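Local coordinates for T9SS C-terminal target domain-containing protein (Bacteroides cellulosilyticus, PDB 5JVK) that belongs to glycoside hydrolase family 39 and probably hydrolyses O-glycosidic bonds, at residues G40-Y45 / L61-T66; Y70-L75 / T86-Y91. All coordinates share one frame; numbering follows the deposited sequence.

Contact 1: G40-Y45 / L61-T66; sequences GKLVRY and LVIDVT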
# COMPACT_ATOMS: atom_id res chain seq x y z
N GLY A 40 11.37 5.46 30.11
CA GLY A 40 11.21 5.26 28.67
C GLY A 40 12.21 6.07 27.87
O GLY A 40 12.42 7.25 28.15
N LYS A 41 12.82 5.42 26.87
CA LYS A 41 13.75 6.07 25.94
C LYS A 41 13.25 5.87 24.51
O LYS A 41 13.06 4.72 24.09
CB LYS A 41 15.15 5.47 26.07
CG LYS A 41 15.93 5.91 27.29
CD LYS A 41 17.29 5.23 27.38
CE LYS A 41 18.30 5.84 26.42
NZ LYS A 41 19.49 4.96 26.23
N LEU A 42 13.03 6.96 23.79
CA LEU A 42 12.70 6.92 22.36
C LEU A 42 13.94 7.26 21.56
O LEU A 42 14.39 8.40 21.60
CB LEU A 42 11.58 7.91 22.02
CG LEU A 42 10.17 7.53 22.48
CD1 LEU A 42 9.25 8.74 22.41
CD2 LEU A 42 9.61 6.38 21.66
N VAL A 43 14.48 6.28 20.84
CA VAL A 43 15.73 6.41 20.08
C VAL A 43 15.46 6.34 18.58
O VAL A 43 14.94 5.34 18.08
CB VAL A 43 16.73 5.29 20.46
CG1 VAL A 43 18.11 5.59 19.89
CG2 VAL A 43 16.80 5.13 21.98
N ARG A 44 15.83 7.40 17.85
CA ARG A 44 15.54 7.52 16.42
C ARG A 44 16.46 6.64 15.57
O ARG A 44 17.64 6.47 15.91
CB ARG A 44 15.67 8.98 15.98
CG ARG A 44 15.21 9.24 14.55
CD ARG A 44 14.88 10.70 14.30
NE ARG A 44 16.06 11.57 14.30
CZ ARG A 44 16.04 12.88 14.04
NH1 ARG A 44 14.90 13.50 13.74
NH2 ARG A 44 17.17 13.58 14.06
N TYR A 45 15.93 6.10 14.48
CA TYR A 45 16.72 5.30 13.54
C TYR A 45 17.82 6.16 12.90
O TYR A 45 17.60 7.34 12.60
CB TYR A 45 15.80 4.68 12.46
CG TYR A 45 16.50 3.87 11.38
CD1 TYR A 45 17.14 4.51 10.31
CD2 TYR A 45 16.49 2.48 11.40
CE1 TYR A 45 17.78 3.78 9.32
CE2 TYR A 45 17.13 1.74 10.41
CZ TYR A 45 17.77 2.40 9.37
OH TYR A 45 18.40 1.68 8.39
N LEU A 61 3.21 7.49 31.23
CA LEU A 61 4.52 7.85 30.69
C LEU A 61 4.35 8.70 29.43
O LEU A 61 3.83 8.22 28.42
CB LEU A 61 5.35 6.60 30.37
CG LEU A 61 6.71 6.80 29.69
CD1 LEU A 61 7.58 7.79 30.44
CD2 LEU A 61 7.42 5.46 29.54
N VAL A 62 4.80 9.96 29.51
CA VAL A 62 4.71 10.91 28.40
C VAL A 62 6.11 11.45 28.10
O VAL A 62 6.83 11.83 29.02
CB VAL A 62 3.75 12.07 28.74
CG1 VAL A 62 3.68 13.07 27.59
CG2 VAL A 62 2.36 11.52 29.06
N ILE A 63 6.47 11.49 26.81
CA ILE A 63 7.80 11.92 26.37
C ILE A 63 7.66 13.05 25.35
O ILE A 63 6.88 12.95 24.41
CB ILE A 63 8.62 10.76 25.75
CG1 ILE A 63 8.64 9.56 26.71
CG2 ILE A 63 10.04 11.21 25.42
CD1 ILE A 63 9.43 8.36 26.22
N ASP A 64 8.44 14.12 25.54
CA ASP A 64 8.47 15.27 24.64
C ASP A 64 9.34 14.96 23.42
O ASP A 64 10.56 14.82 23.55
CB ASP A 64 9.01 16.52 25.35
CG ASP A 64 8.14 16.97 26.51
OD1 ASP A 64 6.95 17.26 26.27
OD2 ASP A 64 8.65 17.07 27.64
N VAL A 65 8.71 14.87 22.25
CA VAL A 65 9.40 14.54 21.00
C VAL A 65 9.43 15.78 20.11
O VAL A 65 8.39 16.24 19.65
CB VAL A 65 8.69 13.38 20.27
CG1 VAL A 65 9.38 13.05 18.95
CG2 VAL A 65 8.65 12.15 21.17
N THR A 66 10.63 16.32 19.89
CA THR A 66 10.83 17.59 19.17
C THR A 66 11.04 17.45 17.65
O THR A 66 11.01 18.47 16.94
CB THR A 66 12.03 18.37 19.73
OG1 THR A 66 13.25 17.65 19.45
CG2 THR A 66 11.90 18.57 21.24

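Contact 2: Y70-L75 / T86-Y91; sequences YYTLEL and TAVVNY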
# COMPACT_ATOMS: atom_id res chain seq x y z
N TYR A 70 11.11 7.56 12.97
CA TYR A 70 10.83 6.19 13.37
C TYR A 70 11.72 5.91 14.57
O TYR A 70 12.95 5.97 14.46
CB TYR A 70 11.18 5.24 12.22
CG TYR A 70 10.83 3.79 12.49
CD1 TYR A 70 9.50 3.37 12.46
CD2 TYR A 70 11.82 2.85 12.77
CE1 TYR A 70 9.17 2.04 12.71
CE2 TYR A 70 11.50 1.52 13.02
CZ TYR A 70 10.17 1.13 12.98
OH TYR A 70 9.84 -0.17 13.23
N TYR A 71 11.10 5.62 15.71
CA TYR A 71 11.82 5.46 16.98
C TYR A 71 11.74 4.03 17.50
O TYR A 71 10.74 3.34 17.29
CB TYR A 71 11.26 6.41 18.04
CG TYR A 71 11.53 7.87 17.75
CD1 TYR A 71 12.62 8.52 18.32
CD2 TYR A 71 10.70 8.59 16.89
CE1 TYR A 71 12.87 9.86 18.06
CE2 TYR A 71 10.95 9.93 16.62
CZ TYR A 71 12.03 10.56 17.20
OH TYR A 71 12.29 11.88 16.94
N THR A 72 12.80 3.60 18.18
CA THR A 72 12.78 2.41 19.02
C THR A 72 12.45 2.88 20.44
O THR A 72 13.12 3.78 20.97
CB THR A 72 14.13 1.66 19.02
OG1 THR A 72 14.50 1.35 17.67
CG2 THR A 72 14.05 0.37 19.82
N LEU A 73 11.43 2.27 21.05
CA LEU A 73 11.00 2.59 22.41
C LEU A 73 11.54 1.54 23.37
O LEU A 73 11.06 0.40 23.37
CB LEU A 73 9.47 2.65 22.47
CG LEU A 73 8.79 2.84 23.83
CD1 LEU A 73 9.26 4.09 24.55
CD2 LEU A 73 7.28 2.87 23.64
N GLU A 74 12.53 1.91 24.19
CA GLU A 74 13.09 1.04 25.22
C GLU A 74 12.45 1.38 26.57
O GLU A 74 12.62 2.50 27.06
CB GLU A 74 14.61 1.23 25.31
CG GLU A 74 15.37 0.77 24.08
CD GLU A 74 16.76 1.39 23.95
OE1 GLU A 74 17.39 1.69 24.99
OE2 GLU A 74 17.22 1.56 22.80
N LEU A 75 11.72 0.43 27.15
CA LEU A 75 11.03 0.62 28.44
C LEU A 75 11.65 -0.24 29.53
O LEU A 75 12.00 -1.40 29.30
CB LEU A 75 9.54 0.28 28.30
CG LEU A 75 8.70 1.29 27.51
CD1 LEU A 75 7.36 0.69 27.10
CD2 LEU A 75 8.48 2.57 28.30
N THR A 86 11.02 -5.33 31.52
CA THR A 86 11.45 -4.51 30.39
C THR A 86 10.59 -4.80 29.17
O THR A 86 9.96 -5.86 29.07
CB THR A 86 12.93 -4.75 30.03
OG1 THR A 86 13.12 -6.12 29.66
CG2 THR A 86 13.83 -4.41 31.20
N ALA A 87 10.56 -3.84 28.25
CA ALA A 87 9.85 -3.99 26.98
C ALA A 87 10.54 -3.17 25.89
O ALA A 87 11.11 -2.11 26.17
CB ALA A 87 8.40 -3.56 27.13
N VAL A 88 10.50 -3.68 24.66
CA VAL A 88 11.03 -2.98 23.49
C VAL A 88 10.04 -3.09 22.33
O VAL A 88 9.69 -4.19 21.91
CB VAL A 88 12.41 -3.53 23.04
CG1 VAL A 88 12.95 -2.74 21.86
CG2 VAL A 88 13.40 -3.51 24.20
N VAL A 89 9.57 -1.93 21.86
CA VAL A 89 8.74 -1.83 20.65
C VAL A 89 9.19 -0.62 19.83
O VAL A 89 10.05 0.15 20.27
CB VAL A 89 7.23 -1.72 20.97
CG1 VAL A 89 6.73 -3.01 21.60
CG2 VAL A 89 6.93 -0.53 21.87
N ASN A 90 8.61 -0.45 18.65
CA ASN A 90 8.86 0.72 17.82
C ASN A 90 7.70 1.71 17.91
O ASN A 90 6.57 1.33 18.25
CB ASN A 90 9.11 0.30 16.37
CG ASN A 90 10.40 -0.47 16.20
OD1 ASN A 90 10.40 -1.68 16.02
ND2 ASN A 90 11.53 0.24 16.28
N TYR A 91 8.01 2.98 17.63
CA TYR A 91 7.05 4.07 17.72
C TYR A 91 7.29 5.05 16.58
O TYR A 91 8.38 5.60 16.44
CB TYR A 91 7.18 4.77 19.07
CG TYR A 91 6.03 5.69 19.41
CD1 TYR A 91 4.83 5.18 19.91
CD2 TYR A 91 6.14 7.07 19.25
CE1 TYR A 91 3.77 6.02 20.22
CE2 TYR A 91 5.09 7.92 19.56
CZ TYR A 91 3.90 7.39 20.04
OH TYR A 91 2.86 8.23 20.35
O HOH W 1 14.13 -0.76 15.56

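Contact 1: G40-Y45 / L61-T66
Leu42 and Ile63 carry most of this contact, with Gly40 close behind, and together they join two strands that belong to different sheets of an N-terminal beta sandwich. Strand segments 40-44 and 61-65 run in roughly the same direction, 33° apart, and their axes come no closer than 8.5 Å. That is a packing distance for facing sheets rather than for paired neighbours, and the contact is made through apolar atoms.

Leu42 holds CG anti to its carbonyl carbon (chi1 -74°), which puts CD1 in the interface between the sheets. There the methyl touches two residues at once, lying 3.8 Å from Ile63 CD1 and 3.7 Å from Val65 CG2. It also rests against the branch point of Ile63, with Leu42 CD1 4.0 Å from Ile63 CB. The two longer side chains cross obliquely, whereas Val65 meets Leu42 at about a right angle.

Ile63 sends its CG1 arm out fully extended (chi2 -179°), so its tip passes Leu42 and reaches the backbone beyond, with Ile63 CD1 3.7 Å from Gly40 O. Gly40 itself offers only main chain, and Leu61 uses this: Leu61 CD2 settles over it at 3.9 Å from Gly40 CA. A CB built on Gly40 would lie only 2.7 Å from Leu61 CD2, so the bare backbone makes room for this leucine.

All five touching residues are buried. The 40-44 strand lies between strands 50-55 and 69-78 in its own sheet, from which Phe51 reaches Ile63 and Leu73 meets Leu42. Strand 60-65 is an outermost strand of the facing sheet, beside strand 23-30, where Val27 packs on Leu61.

Contact 2: Y70-L75 / T86-Y91
The antiparallel beta hairpin of strands 69-78 and 83-94 is held together here, over five consecutive residue pairs. Tyr71 with Tyr91, Leu73 with Val89 and Leu75 with Ala87 are the hydrogen-bonded pairs. The shortest rung runs from Leu73 N to Val89 O, 2.6 Å, with the donor nearly along the C=O axis. On the face that carries Tyr71, Leu73 and Leu75, Leu73 and Val89 lie side by side and touch through Leu73 CD2 and Val89 CG2 at 3.8 Å.

Asn90 is the busiest residue on the other face. Its amide nitrogen has a weak hydrogen bond to a carbonyl that Tyr91 N already uses, Asn90 ND2 to Tyr71 O at 3.4 Å. ND2 also donates to a water, 2.9 Å from it, that is hydrogen-bonded in turn to Thr72 OG1. With CG anti to its backbone N (chi1 -176°), Tyr70 swings its ring across this amide at a slant, the two planes 22° apart and Tyr70 OH 3.0 Å from Asn90 CG. The hydroxyl's hydrogen bond goes to Pro401 O, while Asn90 OD1 is taken by Arg396. An alanine at Tyr70 would remove the ring beside the amide and the bond to Pro401, and would probably loosen both the setting of Asn90 and the join to the neighbouring domain.

Strand 37-44 pairs with the other edge of 70-75, so that strand 69-78 lies inside the sheet. Leu75 and Val89 face Leu13 of strand 11-13 in the opposing sheet, while Tyr70 packs on Pro403 and Gln406 of helix 403-415.

How the contacts relate
Contacts 1 and 2 have centres 9 Å apart and meet at strands 37-44 and 69-78, neighbours in one sheet. Main-chain pairs make that seam: Val43 O is 2.8 Å from Thr72 N and Lys41 O is 2.9 Å from Glu74 N, both probable hydrogen bonds. Contact 2 thus builds this sheet laterally, while contact 1 packs it against the facing one; in the core between the two sheets Leu61 CD2 lies 3.3 Å from Leu75 CD2. The sandwich stands beside the eight-stranded parallel barrel, which carries the active site in family 39 enzymes. Tyr45, at the end of segment 40-45, and Tyr70 of contact 2 both meet Trp471 of the C-terminal sheet region, Tyr45 edge-to-face.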